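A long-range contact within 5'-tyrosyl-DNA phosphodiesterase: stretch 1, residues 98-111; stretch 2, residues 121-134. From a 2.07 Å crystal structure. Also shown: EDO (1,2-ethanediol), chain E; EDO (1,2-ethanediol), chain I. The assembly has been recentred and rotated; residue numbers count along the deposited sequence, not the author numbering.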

# COMPACT_ATOMS: atom_id res chain seq x y z
N HIS A 98 -2.25 15.52 -6.32
CA HIS A 98 -3.70 15.43 -6.09
C HIS A 98 -4.44 15.07 -7.38
O HIS A 98 -4.30 15.76 -8.39
CB HIS A 98 -4.22 16.75 -5.50
CG HIS A 98 -3.80 16.98 -4.08
ND1 HIS A 98 -2.49 17.27 -3.73
CD2 HIS A 98 -4.51 17.00 -2.93
CE1 HIS A 98 -2.42 17.43 -2.42
NE2 HIS A 98 -3.63 17.27 -1.91
N PHE A 99 -5.19 13.97 -7.35
CA PHE A 99 -5.98 13.59 -8.51
C PHE A 99 -7.02 14.68 -8.76
O PHE A 99 -7.84 14.99 -7.89
CB PHE A 99 -6.67 12.24 -8.30
CG PHE A 99 -5.72 11.08 -8.16
CD1 PHE A 99 -4.59 10.98 -8.96
CD2 PHE A 99 -5.98 10.06 -7.25
CE1 PHE A 99 -3.73 9.89 -8.84
CE2 PHE A 99 -5.12 8.97 -7.12
CZ PHE A 99 -4.00 8.89 -7.91
N GLN A 100 -6.97 15.25 -9.95
CA GLN A 100 -7.85 16.36 -10.32
C GLN A 100 -9.32 15.94 -10.32
O GLN A 100 -10.20 16.71 -9.94
CB GLN A 100 -7.39 16.90 -11.68
CG GLN A 100 -6.02 17.61 -11.57
CD GLN A 100 -5.48 18.17 -12.89
OE1 GLN A 100 -5.96 17.83 -13.98
NE2 GLN A 100 -4.44 18.99 -12.80
N ASN A 101 -9.58 14.70 -10.73
CA ASN A 101 -10.94 14.18 -10.84
C ASN A 101 -11.49 13.57 -9.54
O ASN A 101 -12.55 12.95 -9.55
CB ASN A 101 -11.01 13.12 -11.93
CG ASN A 101 -10.39 11.79 -11.49
OD1 ASN A 101 -9.76 11.71 -10.44
ND2 ASN A 101 -10.56 10.76 -12.31
N SER A 102 -10.76 13.70 -8.44
CA SER A 102 -11.21 13.06 -7.20
C SER A 102 -12.11 13.95 -6.33
O SER A 102 -11.83 15.13 -6.11
CB SER A 102 -10.03 12.58 -6.35
OG SER A 102 -10.53 11.92 -5.20
N GLY A 103 -13.18 13.36 -5.82
CA GLY A 103 -13.99 14.04 -4.83
C GLY A 103 -13.64 13.58 -3.42
O GLY A 103 -14.31 13.96 -2.46
N MET A 104 -12.57 12.80 -3.29
CA MET A 104 -12.22 12.17 -2.02
C MET A 104 -10.78 12.47 -1.54
O MET A 104 -10.18 11.70 -0.77
CB MET A 104 -12.46 10.66 -2.13
CG MET A 104 -13.90 10.29 -2.46
SD MET A 104 -14.15 8.51 -2.66
CE MET A 104 -15.76 8.48 -3.46
N TYR A 105 -10.25 13.61 -2.00
CA TYR A 105 -8.91 14.10 -1.63
C TYR A 105 -7.82 13.08 -1.94
O TYR A 105 -6.80 13.03 -1.23
CB TYR A 105 -8.81 14.46 -0.14
CG TYR A 105 -10.03 15.12 0.45
CD1 TYR A 105 -10.45 16.38 0.02
CD2 TYR A 105 -10.75 14.50 1.46
CE1 TYR A 105 -11.57 16.98 0.58
CE2 TYR A 105 -11.87 15.09 2.02
CZ TYR A 105 -12.28 16.33 1.58
OH TYR A 105 -13.39 16.91 2.14
N ARG A 106 -8.03 12.25 -2.96
CA ARG A 106 -7.09 11.18 -3.25
C ARG A 106 -5.88 11.70 -4.01
O ARG A 106 -5.99 12.64 -4.81
CB ARG A 106 -7.79 10.04 -4.00
CG ARG A 106 -9.01 9.48 -3.27
CD ARG A 106 -8.69 9.02 -1.83
NE ARG A 106 -9.91 8.67 -1.10
CZ ARG A 106 -10.55 7.51 -1.23
NH1 ARG A 106 -10.06 6.60 -2.07
NH2 ARG A 106 -11.66 7.26 -0.55
N THR A 107 -4.74 11.05 -3.78
CA THR A 107 -3.46 11.56 -4.23
C THR A 107 -2.57 10.41 -4.70
O THR A 107 -2.77 9.25 -4.33
CB THR A 107 -2.71 12.27 -3.08
OG1 THR A 107 -2.58 11.34 -1.98
CG2 THR A 107 -3.49 13.51 -2.59
N LEU A 108 -1.57 10.76 -5.49
CA LEU A 108 -0.49 9.81 -5.76
C LEU A 108 0.69 10.35 -4.98
O LEU A 108 1.22 11.42 -5.29
CB LEU A 108 -0.17 9.76 -7.26
CG LEU A 108 0.95 8.82 -7.69
CD1 LEU A 108 0.66 7.42 -7.20
CD2 LEU A 108 1.05 8.82 -9.22
N GLN A 109 1.08 9.60 -3.95
CA GLN A 109 2.18 10.01 -3.07
C GLN A 109 3.46 9.35 -3.56
O GLN A 109 3.54 8.12 -3.62
CB GLN A 109 1.89 9.60 -1.62
CG GLN A 109 2.98 9.99 -0.62
CD GLN A 109 2.68 9.52 0.78
OE1 GLN A 109 1.92 8.56 0.96
NE2 GLN A 109 3.28 10.17 1.79
N ILE A 110 4.46 10.16 -3.91
CA ILE A 110 5.68 9.63 -4.50
C ILE A 110 6.88 9.96 -3.63
O ILE A 110 7.14 11.14 -3.35
CB ILE A 110 5.91 10.17 -5.93
CG1 ILE A 110 4.74 9.79 -6.83
CG2 ILE A 110 7.18 9.59 -6.55
CD1 ILE A 110 4.79 10.45 -8.23
N LEU A 111 7.58 8.93 -3.17
CA LEU A 111 8.83 9.16 -2.45
C LEU A 111 9.95 8.56 -3.29
O LEU A 111 9.94 7.37 -3.59
CB LEU A 111 8.80 8.53 -1.05
CG LEU A 111 9.89 8.96 -0.05
CD1 LEU A 111 9.62 10.40 0.44
CD2 LEU A 111 9.99 8.00 1.13
N PHE A 121 11.88 4.32 -6.45
CA PHE A 121 10.68 5.16 -6.48
C PHE A 121 9.54 4.43 -5.80
O PHE A 121 9.27 3.26 -6.10
CB PHE A 121 10.29 5.54 -7.92
CG PHE A 121 11.24 6.51 -8.58
CD1 PHE A 121 12.44 6.06 -9.14
CD2 PHE A 121 10.92 7.87 -8.66
CE1 PHE A 121 13.32 6.97 -9.76
CE2 PHE A 121 11.77 8.77 -9.28
CZ PHE A 121 12.98 8.32 -9.82
N LEU A 122 8.87 5.12 -4.87
CA LEU A 122 7.75 4.55 -4.13
C LEU A 122 6.53 5.37 -4.47
O LEU A 122 6.52 6.58 -4.24
CB LEU A 122 8.02 4.61 -2.62
CG LEU A 122 9.31 3.93 -2.15
CD1 LEU A 122 9.50 4.02 -0.63
CD2 LEU A 122 9.30 2.48 -2.62
N LEU A 123 5.50 4.72 -5.00
CA LEU A 123 4.25 5.39 -5.36
C LEU A 123 3.07 4.72 -4.64
O LEU A 123 2.74 3.57 -4.91
CB LEU A 123 4.04 5.36 -6.87
CG LEU A 123 5.10 6.05 -7.74
CD1 LEU A 123 6.32 5.15 -7.98
CD2 LEU A 123 4.49 6.51 -9.05
N ASN A 124 2.46 5.47 -3.73
CA ASN A 124 1.40 4.98 -2.87
C ASN A 124 0.12 5.76 -3.13
O ASN A 124 0.13 7.00 -3.16
CB ASN A 124 1.83 5.14 -1.40
CG ASN A 124 0.81 4.61 -0.40
OD1 ASN A 124 -0.03 3.77 -0.74
ND2 ASN A 124 0.87 5.11 0.84
N THR A 125 -0.99 5.04 -3.32
CA THR A 125 -2.25 5.70 -3.60
C THR A 125 -3.42 4.96 -2.99
O THR A 125 -3.31 3.80 -2.61
CB THR A 125 -2.50 5.87 -5.12
OG1 THR A 125 -3.60 6.77 -5.33
CG2 THR A 125 -2.82 4.51 -5.77
N HIS A 126 -4.53 5.67 -2.88
CA HIS A 126 -5.79 5.09 -2.46
C HIS A 126 -6.81 5.53 -3.51
O HIS A 126 -7.34 6.63 -3.42
CB HIS A 126 -6.18 5.66 -1.09
CG HIS A 126 -7.45 5.10 -0.53
ND1 HIS A 126 -8.04 5.61 0.61
CD2 HIS A 126 -8.26 4.10 -0.96
CE1 HIS A 126 -9.15 4.93 0.86
NE2 HIS A 126 -9.30 4.01 -0.07
N LEU A 127 -7.07 4.68 -4.51
CA LEU A 127 -7.90 5.12 -5.64
C LEU A 127 -9.37 5.29 -5.28
O LEU A 127 -9.85 4.70 -4.30
CB LEU A 127 -7.74 4.17 -6.83
CG LEU A 127 -6.30 4.06 -7.36
CD1 LEU A 127 -6.26 3.26 -8.68
CD2 LEU A 127 -5.67 5.44 -7.52
N GLU A 128 -10.09 6.10 -6.06
CA GLU A 128 -11.49 6.43 -5.76
C GLU A 128 -12.30 5.19 -5.35
O GLU A 128 -12.17 4.12 -5.93
CB GLU A 128 -12.15 7.15 -6.94
CG GLU A 128 -13.19 8.21 -6.54
CD GLU A 128 -12.56 9.53 -6.09
OE1 GLU A 128 -11.31 9.65 -6.07
OE2 GLU A 128 -13.32 10.46 -5.77
N SER A 129 -13.11 5.36 -4.31
CA SER A 129 -13.85 4.26 -3.69
C SER A 129 -15.24 4.05 -4.32
O SER A 129 -15.84 5.00 -4.86
CB SER A 129 -14.00 4.54 -2.19
OG SER A 129 -12.74 4.86 -1.58
N THR A 130 -15.73 2.82 -4.22
CA THR A 130 -17.09 2.36 -4.61
C THR A 130 -17.29 2.09 -6.10
O THR A 130 -16.63 2.68 -6.95
CB THR A 130 -18.23 3.27 -4.12
OG1 THR A 130 -18.44 4.34 -5.07
CG2 THR A 130 -17.94 3.83 -2.73
N ARG A 131 -18.24 1.21 -6.37
CA ARG A 131 -18.61 0.84 -7.72
C ARG A 131 -18.95 2.05 -8.57
O ARG A 131 -18.56 2.12 -9.74
CB ARG A 131 -19.81 -0.12 -7.66
CG ARG A 131 -20.43 -0.51 -8.99
CD ARG A 131 -19.46 -1.16 -9.97
NE ARG A 131 -20.15 -1.54 -11.20
CZ ARG A 131 -20.40 -0.71 -12.21
NH1 ARG A 131 -20.02 0.56 -12.15
NH2 ARG A 131 -21.04 -1.16 -13.29
N GLU A 132 -19.66 3.01 -7.99
CA GLU A 132 -20.10 4.20 -8.72
C GLU A 132 -18.96 5.02 -9.30
O GLU A 132 -19.13 5.75 -10.28
CB GLU A 132 -20.95 5.08 -7.81
CG GLU A 132 -22.14 4.35 -7.21
CD GLU A 132 -22.50 4.86 -5.83
OE1 GLU A 132 -21.99 4.29 -4.84
OE2 GLU A 132 -23.30 5.83 -5.74
N HIS A 133 -17.79 4.93 -8.69
CA HIS A 133 -16.69 5.81 -9.08
C HIS A 133 -15.69 5.09 -9.97
O HIS A 133 -14.51 5.44 -10.01
CB HIS A 133 -16.03 6.44 -7.85
CG HIS A 133 -16.93 7.35 -7.08
ND1 HIS A 133 -17.54 6.97 -5.90
CD2 HIS A 133 -17.32 8.62 -7.31
CE1 HIS A 133 -18.27 7.98 -5.44
NE2 HIS A 133 -18.15 8.99 -6.28
N ARG A 134 -16.17 4.06 -10.66
CA ARG A 134 -15.37 3.37 -11.66
C ARG A 134 -14.74 4.34 -12.65
O ARG A 134 -13.56 4.20 -12.99
CB ARG A 134 -16.20 2.32 -12.40
CG ARG A 134 -15.50 1.81 -13.66
CD ARG A 134 -16.21 0.61 -14.27
NE ARG A 134 -16.13 -0.56 -13.40
CZ ARG A 134 -16.56 -1.77 -13.73
NH1 ARG A 134 -17.11 -1.99 -14.92
NH2 ARG A 134 -16.44 -2.78 -12.86
C1 EDO E . -6.80 12.47 -12.75
O1 EDO E . -6.71 11.65 -13.93
C2 EDO E . -5.46 13.19 -12.54
O2 EDO E . -5.60 14.29 -11.64
C1 EDO I . -18.15 -1.59 -3.75
O1 EDO I . -19.40 -0.90 -3.89
C2 EDO I . -18.35 -2.93 -3.06
O2 EDO I . -19.63 -2.97 -2.41
O HOH W 1 -4.61 8.69 -1.90
O HOH W 2 -1.72 8.74 -1.63

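Two antiparallel strands, 107-111 and 121-126, form the sheet half of this contact, and the segments 99-106 and 127-133 interlock to form the knobbed half; together they bury 890 Å². The strands are laced at two hydrogen-bonded pairs: Gln109 N to Asn124 O and Asn124 N to Gln109 O (2.9 Å each), then Leu111 N to Leu122 O and Leu122 N to Leu111 O (2.8 Å each). Between these rungs Ile110 and Leu123 close to 4.6 Å (CA to CA), and their branched side chains mesh on one face, Ile110 CG1 to Leu123 CG 3.9 Å; Leu108 CD1 reaches in beside them, 4.0 Å from Leu123 CB. The other face carries Leu111 against Leu122 (CB to CB 4.3 Å) and the amides of Gln109 and Asn124, buried but satisfied elsewhere in the structure.

Beyond the Gln109-Asn124 pair, toward Thr107 and His126, the strands part and water 1 bridges them, accepting from Thr107 N (3.0 Å) and His126 N (3.2 Å); to one side, water 2 donates to Thr107 O (2.9 Å) and Asn124 O (3.0 Å). Thr125 OG1 donates to Thr107 O (2.8 Å) and also sits at the edge of the Phe99 ring, 3.2 Å from its CE2; Leu127 CD2 packs 3.6 Å from the same Phe99 CE2.

The Arg106 guanidinium lies flat on the His126 ring, centres 3.7 Å apart and planes at 19°, a thin slab that still leaves its edge free to bond: NH1 donates to His126 O (3.0 Å) and NH2 to Ser129 OG (2.8 Å). Glu128 points its carboxylate into the bend at 102-104, where OE1 accepts from Ser102 OG (2.6 Å) and OE2 from Gly103 N (2.9 Å). Ser102 OG in turn accepts from Met104 N (2.9 Å), bracing the bend. The long, unbranched Met104, extended from CB to CE, runs past Glu128 and sets its CE over the His133 ring face, 3.5 Å from the centroid.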